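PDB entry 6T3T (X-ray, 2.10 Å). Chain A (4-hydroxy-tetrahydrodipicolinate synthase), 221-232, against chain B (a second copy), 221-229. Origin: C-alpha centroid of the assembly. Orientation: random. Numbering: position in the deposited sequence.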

ATOM      1  N   LEU A 221      19.148 -25.892 -12.836  1.00 14.69           N
ATOM      2  CA  LEU A 221      20.158 -25.946 -11.780  1.00 18.23           C
ATOM      3  C   LEU A 221      19.518 -26.114 -10.410  1.00 19.65           C
ATOM      4  O   LEU A 221      19.902 -26.995  -9.635  1.00 20.25           O
ATOM      5  CB  LEU A 221      21.028 -24.686 -11.804  1.00 18.67           C
ATOM      6  CG  LEU A 221      22.055 -24.700 -12.946  1.00 17.67           C
ATOM      7  CD1 LEU A 221      22.578 -23.298 -13.262  1.00 17.08           C
ATOM      8  CD2 LEU A 221      23.194 -25.671 -12.638  1.00 23.03           C
ATOM      9  N   TYR A 222      18.489 -25.329 -10.118  1.00 20.62           N
ATOM     10  CA  TYR A 222      17.880 -25.474  -8.806  1.00 23.21           C
ATOM     11  C   TYR A 222      17.166 -26.818  -8.682  1.00 20.95           C
ATOM     12  O   TYR A 222      17.310 -27.511  -7.668  1.00 17.93           O
ATOM     13  CB  TYR A 222      16.930 -24.300  -8.494  1.00 23.39           C
ATOM     14  CG  TYR A 222      16.798 -24.131  -6.994  1.00 22.89           C
ATOM     15  CD1 TYR A 222      17.722 -23.373  -6.282  1.00 25.35           C
ATOM     16  CD2 TYR A 222      15.816 -24.805  -6.284  1.00 22.93           C
ATOM     17  CE1 TYR A 222      17.650 -23.253  -4.919  1.00 22.85           C
ATOM     18  CE2 TYR A 222      15.724 -24.683  -4.906  1.00 19.97           C
ATOM     19  CZ  TYR A 222      16.653 -23.920  -4.228  1.00 24.39           C
ATOM     20  OH  TYR A 222      16.597 -23.798  -2.852  1.00 19.59           O
ATOM     21  N   LEU A 223      16.421 -27.221  -9.712  1.00 20.03           N
ATOM     22  CA  LEU A 223      15.625 -28.442  -9.582  1.00 21.49           C
ATOM     23  C   LEU A 223      16.495 -29.683  -9.453  1.00 21.27           C
ATOM     24  O   LEU A 223      16.034 -30.703  -8.915  1.00 22.91           O
ATOM     25  CB  LEU A 223      14.661 -28.583 -10.759  1.00 18.84           C
ATOM     26  CG  LEU A 223      13.551 -27.539 -10.742  1.00 19.35           C
ATOM     27  CD1 LEU A 223      12.664 -27.648 -11.983  1.00 25.34           C
ATOM     28  CD2 LEU A 223      12.728 -27.749  -9.495  1.00 21.65           C
ATOM     29  N   GLU A 224      17.733 -29.646  -9.959  1.00 18.67           N
ATOM     30  CA  GLU A 224      18.630 -30.785  -9.794  1.00 16.72           C
ATOM     31  C   GLU A 224      19.564 -30.661  -8.573  1.00 20.15           C
ATOM     32  O   GLU A 224      20.520 -31.436  -8.452  1.00 22.92           O
ATOM     33  CB  GLU A 224      19.390 -31.059 -11.107  1.00 23.70           C
ATOM     34  CG  GLU A 224      20.462 -30.116 -11.545  1.00 25.61           C
ATOM     35  CD  GLU A 224      20.636 -30.124 -13.068  1.00 27.32           C
ATOM     36  OE1 GLU A 224      19.709 -30.530 -13.781  1.00 32.18           O
ATOM     37  OE2 GLU A 224      21.710 -29.734 -13.571  1.00 32.79           O
ATOM     38  N   GLY A 225      19.259 -29.772  -7.626  1.00 19.77           N
ATOM     39  CA  GLY A 225      20.015 -29.721  -6.386  1.00 21.51           C
ATOM     40  C   GLY A 225      21.356 -29.005  -6.437  1.00 23.81           C
ATOM     41  O   GLY A 225      22.292 -29.386  -5.724  1.00 16.05           O
ATOM     42  N   LYS A 226      21.478 -27.977  -7.269  1.00 21.34           N
ATOM     43  CA  LYS A 226      22.674 -27.147  -7.356  1.00 20.71           C
ATOM     44  C   LYS A 226      22.305 -25.711  -6.989  1.00 17.17           C
ATOM     45  O   LYS A 226      22.307 -24.814  -7.839  1.00 17.49           O
ATOM     46  CB  LYS A 226      23.276 -27.245  -8.756  1.00 21.58           C
ATOM     47  CG  LYS A 226      23.513 -28.720  -9.169  1.00 21.94           C
ATOM     48  CD  LYS A 226      24.194 -28.832 -10.529  1.00 27.78           C
ATOM     49  CE  LYS A 226      24.691 -30.251 -10.782  1.00 36.45           C
ATOM     50  NZ  LYS A 226      25.732 -30.290 -11.851  1.00 38.22           N
ATOM     51  N   PRO A 227      21.982 -25.457  -5.730  1.00 18.19           N
ATOM     52  CA  PRO A 227      21.429 -24.132  -5.396  1.00 20.52           C
ATOM     53  C   PRO A 227      22.420 -23.000  -5.604  1.00 20.84           C
ATOM     54  O   PRO A 227      22.010 -21.890  -5.969  1.00 19.00           O
ATOM     55  CB  PRO A 227      21.036 -24.285  -3.924  1.00 18.75           C
ATOM     56  CG  PRO A 227      21.991 -25.378  -3.425  1.00 14.29           C
ATOM     57  CD  PRO A 227      22.086 -26.335  -4.552  1.00 18.10           C
ATOM     58  N   PHE A 228      23.722 -23.257  -5.426  1.00 18.50           N
ATOM     59  CA  PHE A 228      24.707 -22.179  -5.504  1.00 22.52           C
ATOM     60  C   PHE A 228      25.057 -21.789  -6.938  1.00 21.14           C
ATOM     61  O   PHE A 228      25.261 -20.599  -7.217  1.00 20.05           O
ATOM     62  CB  PHE A 228      25.932 -22.569  -4.679  1.00 27.24           C
ATOM     63  CG  PHE A 228      25.562 -22.955  -3.273  1.00 26.74           C
ATOM     64  CD1 PHE A 228      24.653 -22.181  -2.570  1.00 24.80           C
ATOM     65  CD2 PHE A 228      26.033 -24.125  -2.697  1.00 29.23           C
ATOM     66  CE1 PHE A 228      24.257 -22.535  -1.293  1.00 26.34           C
ATOM     67  CE2 PHE A 228      25.639 -24.486  -1.406  1.00 27.60           C
ATOM     68  CZ  PHE A 228      24.747 -23.684  -0.713  1.00 27.90           C
ATOM     69  N   GLU A 229      25.131 -22.752  -7.869  1.00 18.92           N
ATOM     70  CA  GLU A 229      25.209 -22.380  -9.282  1.00 18.79           C
ATOM     71  C   GLU A 229      23.945 -21.656  -9.714  1.00 16.96           C
ATOM     72  O   GLU A 229      24.011 -20.669 -10.448  1.00 19.71           O
ATOM     73  CB  GLU A 229      25.420 -23.623 -10.165  1.00 20.71           C
ATOM     74  CG  GLU A 229      26.605 -24.508  -9.721  1.00 30.13           C
ATOM     75  CD  GLU A 229      26.765 -25.772 -10.579  1.00 32.30           C
ATOM     76  OE1 GLU A 229      26.127 -25.881 -11.645  1.00 31.56           O
ATOM     77  OE2 GLU A 229      27.518 -26.674 -10.169  1.00 42.07           O
ATOM     78  N   ALA A 230      22.771 -22.120  -9.255  1.00 18.29           N
ATOM     79  CA  ALA A 230      21.551 -21.387  -9.572  1.00 19.20           C
ATOM     80  C   ALA A 230      21.633 -19.940  -9.058  1.00 20.19           C
ATOM     81  O   ALA A 230      21.359 -18.990  -9.804  1.00 18.11           O
ATOM     82  CB  ALA A 230      20.319 -22.120  -9.020  1.00 14.37           C
ATOM     83  N   ARG A 231      22.068 -19.752  -7.808  1.00 16.27           N
ATOM     84  CA  ARG A 231      22.167 -18.402  -7.247  1.00 20.44           C
ATOM     85  C   ARG A 231      23.134 -17.532  -8.049  1.00 22.25           C
ATOM     86  O   ARG A 231      22.866 -16.350  -8.302  1.00 16.87           O
ATOM     87  CB  ARG A 231      22.618 -18.480  -5.785  1.00 17.58           C
ATOM     88  CG  ARG A 231      22.889 -17.118  -5.155  1.00 19.90           C
ATOM     89  CD  ARG A 231      23.007 -17.229  -3.641  1.00 24.81           C
ATOM     90  NE  ARG A 231      24.192 -17.964  -3.195  1.00 28.42           N
ATOM     91  CZ  ARG A 231      24.292 -18.547  -1.998  1.00 33.97           C
ATOM     92  NH1 ARG A 231      23.273 -18.495  -1.131  1.00 32.48           N
ATOM     93  NH2 ARG A 231      25.410 -19.178  -1.658  1.00 30.54           N
ATOM     94  N   GLN A 232      24.268 -18.118  -8.446  1.00 18.04           N
ATOM     95  CA  GLN A 232      25.263 -17.451  -9.275  1.00 21.55           C
ATOM     96  C   GLN A 232      24.648 -16.947 -10.582  1.00 22.17           C
ATOM     97  O   GLN A 232      24.895 -15.805 -10.997  1.00 16.65           O
ATOM     98  CB  GLN A 232      26.399 -18.444  -9.534  1.00 25.55           C
ATOM     99  CG  GLN A 232      27.736 -17.865  -9.909  1.00 34.99           C
ATOM    100  CD  GLN A 232      28.834 -18.938  -9.998  1.00 24.94           C
ATOM    101  OE1 GLN A 232      28.678 -20.077  -9.530  1.00 36.20           O
ATOM    102  NE2 GLN A 232      29.926 -18.577 -10.611  1.00 28.00           N
TER
ATOM    103  N   LEU B 221      20.907 -26.682   6.582  1.00 17.09           N
ATOM    104  CA  LEU B 221      20.631 -27.521   5.423  1.00 21.96           C
ATOM    105  C   LEU B 221      20.848 -26.760   4.124  1.00 21.94           C
ATOM    106  O   LEU B 221      21.454 -27.290   3.188  1.00 18.56           O
ATOM    107  CB  LEU B 221      19.210 -28.078   5.495  1.00 17.34           C
ATOM    108  CG  LEU B 221      19.134 -29.131   6.586  1.00 20.54           C
ATOM    109  CD1 LEU B 221      17.650 -29.460   6.941  1.00 18.23           C
ATOM    110  CD2 LEU B 221      19.934 -30.367   6.105  1.00 19.70           C
ATOM    111  N   TYR B 222      20.348 -25.515   4.035  1.00 19.74           N
ATOM    112  CA  TYR B 222      20.550 -24.804   2.775  1.00 25.41           C
ATOM    113  C   TYR B 222      22.021 -24.477   2.581  1.00 21.45           C
ATOM    114  O   TYR B 222      22.548 -24.605   1.470  1.00 21.07           O
ATOM    115  CB  TYR B 222      19.686 -23.540   2.681  1.00 22.33           C
ATOM    116  CG  TYR B 222      20.045 -22.705   1.460  1.00 20.60           C
ATOM    117  CD1 TYR B 222      21.160 -21.881   1.469  1.00 25.57           C
ATOM    118  CD2 TYR B 222      19.297 -22.777   0.288  1.00 24.20           C
ATOM    119  CE1 TYR B 222      21.516 -21.149   0.362  1.00 28.15           C
ATOM    120  CE2 TYR B 222      19.642 -22.017  -0.847  1.00 20.22           C
ATOM    121  CZ  TYR B 222      20.768 -21.218  -0.786  1.00 26.35           C
ATOM    122  OH  TYR B 222      21.211 -20.450  -1.841  1.00 27.87           O
ATOM    123  N   LEU B 223      22.687 -24.026   3.643  1.00 20.25           N
ATOM    124  CA  LEU B 223      24.094 -23.636   3.547  1.00 26.15           C
ATOM    125  C   LEU B 223      24.994 -24.828   3.223  1.00 24.68           C
ATOM    126  O   LEU B 223      26.068 -24.649   2.642  1.00 24.81           O
ATOM    127  CB  LEU B 223      24.541 -22.966   4.843  1.00 21.35           C
ATOM    128  CG  LEU B 223      23.904 -21.606   5.112  1.00 24.37           C
ATOM    129  CD1 LEU B 223      24.381 -21.002   6.475  1.00 19.20           C
ATOM    130  CD2 LEU B 223      24.200 -20.711   3.920  1.00 25.06           C
ATOM    131  N   GLU B 224      24.585 -26.041   3.581  1.00 24.95           N
ATOM    132  CA  GLU B 224      25.328 -27.225   3.176  1.00 22.81           C
ATOM    133  C   GLU B 224      24.847 -27.781   1.839  1.00 22.28           C
ATOM    134  O   GLU B 224      25.160 -28.929   1.513  1.00 25.02           O
ATOM    135  CB  GLU B 224      25.190 -28.324   4.225  1.00 23.45           C
ATOM    136  CG  GLU B 224      25.599 -27.946   5.585  1.00 28.35           C
ATOM    137  CD  GLU B 224      25.099 -28.948   6.577  1.00 27.76           C
ATOM    138  OE1 GLU B 224      24.294 -29.822   6.178  1.00 29.71           O
ATOM    139  OE2 GLU B 224      25.524 -28.863   7.743  1.00 33.53           O
ATOM    140  N   GLY B 225      24.077 -27.004   1.072  1.00 22.49           N
ATOM    141  CA  GLY B 225      23.727 -27.411  -0.270  1.00 18.09           C
ATOM    142  C   GLY B 225      22.684 -28.503  -0.328  1.00 25.13           C
ATOM    143  O   GLY B 225      22.707 -29.328  -1.245  1.00 18.94           O
ATOM    144  N   LYS B 226      21.768 -28.536   0.640  1.00 20.63           N
ATOM    145  CA  LYS B 226      20.689 -29.520   0.698  1.00 21.22           C
ATOM    146  C   LYS B 226      19.359 -28.782   0.605  1.00 24.32           C
ATOM    147  O   LYS B 226      18.555 -28.797   1.548  1.00 20.30           O
ATOM    148  CB  LYS B 226      20.760 -30.340   1.985  1.00 22.29           C
ATOM    149  CG  LYS B 226      22.057 -31.184   2.131  1.00 30.54           C
ATOM    150  CD  LYS B 226      22.217 -31.740   3.557  1.00 33.04           C
ATOM    151  CE  LYS B 226      23.537 -32.511   3.754  1.00 42.39           C
ATOM    152  NZ  LYS B 226      23.626 -33.149   5.108  1.00 38.30           N
ATOM    153  N   PRO B 227      19.074 -28.165  -0.542  1.00 21.40           N
ATOM    154  CA  PRO B 227      17.884 -27.309  -0.620  1.00 23.00           C
ATOM    155  C   PRO B 227      16.575 -28.056  -0.419  1.00 21.64           C
ATOM    156  O   PRO B 227      15.610 -27.468   0.078  1.00 20.40           O
ATOM    157  CB  PRO B 227      17.972 -26.735  -2.041  1.00 20.54           C
ATOM    158  CG  PRO B 227      18.782 -27.721  -2.790  1.00 20.16           C
ATOM    159  CD  PRO B 227      19.780 -28.249  -1.833  1.00 17.81           C
ATOM    160  N   PHE B 228      16.498 -29.331  -0.801  1.00 21.97           N
ATOM    161  CA  PHE B 228      15.202 -30.002  -0.760  1.00 23.81           C
ATOM    162  C   PHE B 228      14.835 -30.401   0.656  1.00 21.71           C
ATOM    163  O   PHE B 228      13.657 -30.360   1.025  1.00 20.15           O
ATOM    164  CB  PHE B 228      15.212 -31.195  -1.719  1.00 21.73           C
ATOM    165  CG  PHE B 228      15.614 -30.806  -3.119  1.00 27.16           C
ATOM    166  CD1 PHE B 228      15.204 -29.593  -3.645  1.00 23.75           C
ATOM    167  CD2 PHE B 228      16.445 -31.618  -3.885  1.00 30.24           C
ATOM    168  CE1 PHE B 228      15.579 -29.199  -4.917  1.00 27.37           C
ATOM    169  CE2 PHE B 228      16.827 -31.242  -5.155  1.00 25.01           C
ATOM    170  CZ  PHE B 228      16.389 -30.025  -5.678  1.00 30.52           C
ATOM    171  N   GLU B 229      15.831 -30.807   1.450  1.00 19.58           N
ATOM    172  CA  GLU B 229      15.615 -31.019   2.873  1.00 21.99           C
ATOM    173  C   GLU B 229      15.326 -29.701   3.591  1.00 24.74           C
ATOM    174  O   GLU B 229      14.460 -29.650   4.466  1.00 17.04           O
ATOM    175  CB  GLU B 229      16.828 -31.721   3.480  1.00 23.13           C
ATOM    176  CG  GLU B 229      17.024 -33.121   2.933  1.00 29.67           C
ATOM    177  CD  GLU B 229      18.219 -33.818   3.531  1.00 37.47           C
ATOM    178  OE1 GLU B 229      19.125 -33.141   4.059  1.00 38.41           O
ATOM    179  OE2 GLU B 229      18.261 -35.058   3.475  1.00 50.11           O
TER
HETATM  180  O   HOH W   1      14.633 -25.258  -1.387  1.00 18.62           O

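Contacts between two copies of one protein often repeat the same pairings twice, yet the two halves need not be exact replicas. The turn that joins two helices in 4-hydroxy-tetrahydrodipicolinate synthase illustrates the point. In each copy a helix ends after residue 223, a short loop passes through a glycine, and a new helix starts at a proline. The turns meet in reciprocal register: the CA of G225(A) lies 6.6 Å from the CA of P227(B), and the CA of P227(A) lies 6.5 Å from the CA of G225(B). Together the stretches bury 501 Å², with no direct hydrogen bond between them.

Y222(B) contributes most. Its CA-to-CB bond points sideways, but a t rotamer at chi1 brings the ring among P227(A), F228(A), R231(A) and Y222(A), as a knob in a hole. F228(A) turns its edge toward the face of this ring in an offset edge-to-face pair, with planes at 85° and centroids 5.5 Å apart; CE1 of F228(A) comes within 3.5 Å of CE1 of Y222(B). Such an arrangement sets the weakly positive ring hydrogens of one aromatic against the electron-rich face of the other. On the phenol side, NH1 of R231(A) is 2.9 Å from OH of Y222(B), but the angle is too poor for a hydrogen bond, and NH1 is satisfied elsewhere in the structure.

F228(B) and F228(A) come next, and both use the ring tip to approach the end of the opposing first helix. CZ of F228(B) is 3.3 Å from O of Y222(A) and 3.3 Å from O of L223(A); CZ of F228(A) is 3.2 Å from O of Y222(B). The backbone O of Y222(A) lies near the plane of the F228(B) ring, at its edge, and the O of Y222(B) likewise for F228(A), where the C–H dipoles suit a carbonyl. These oxygens also accept hydrogen bonds from the N of G225(A) and of G225(B), respectively, closing each turn. Glycine suits the site twice over: phi is positive in both copies, and an ideal CB on G225(B) would sit a tight 3.5 Å from CE2 of F228(A).

Between the aromatic contacts the prolines touch, CG of P227(A) lying 4.0 Å from CD of P227(B). The symmetry loosens at Y222(A), which covers less than its counterpart. OH of Y222(A) approaches CB of P227(B) at 3.3 Å and donates to a water 2.9 Å away; the same water donates to O of P227(B) at 2.8 Å, bridging the chains.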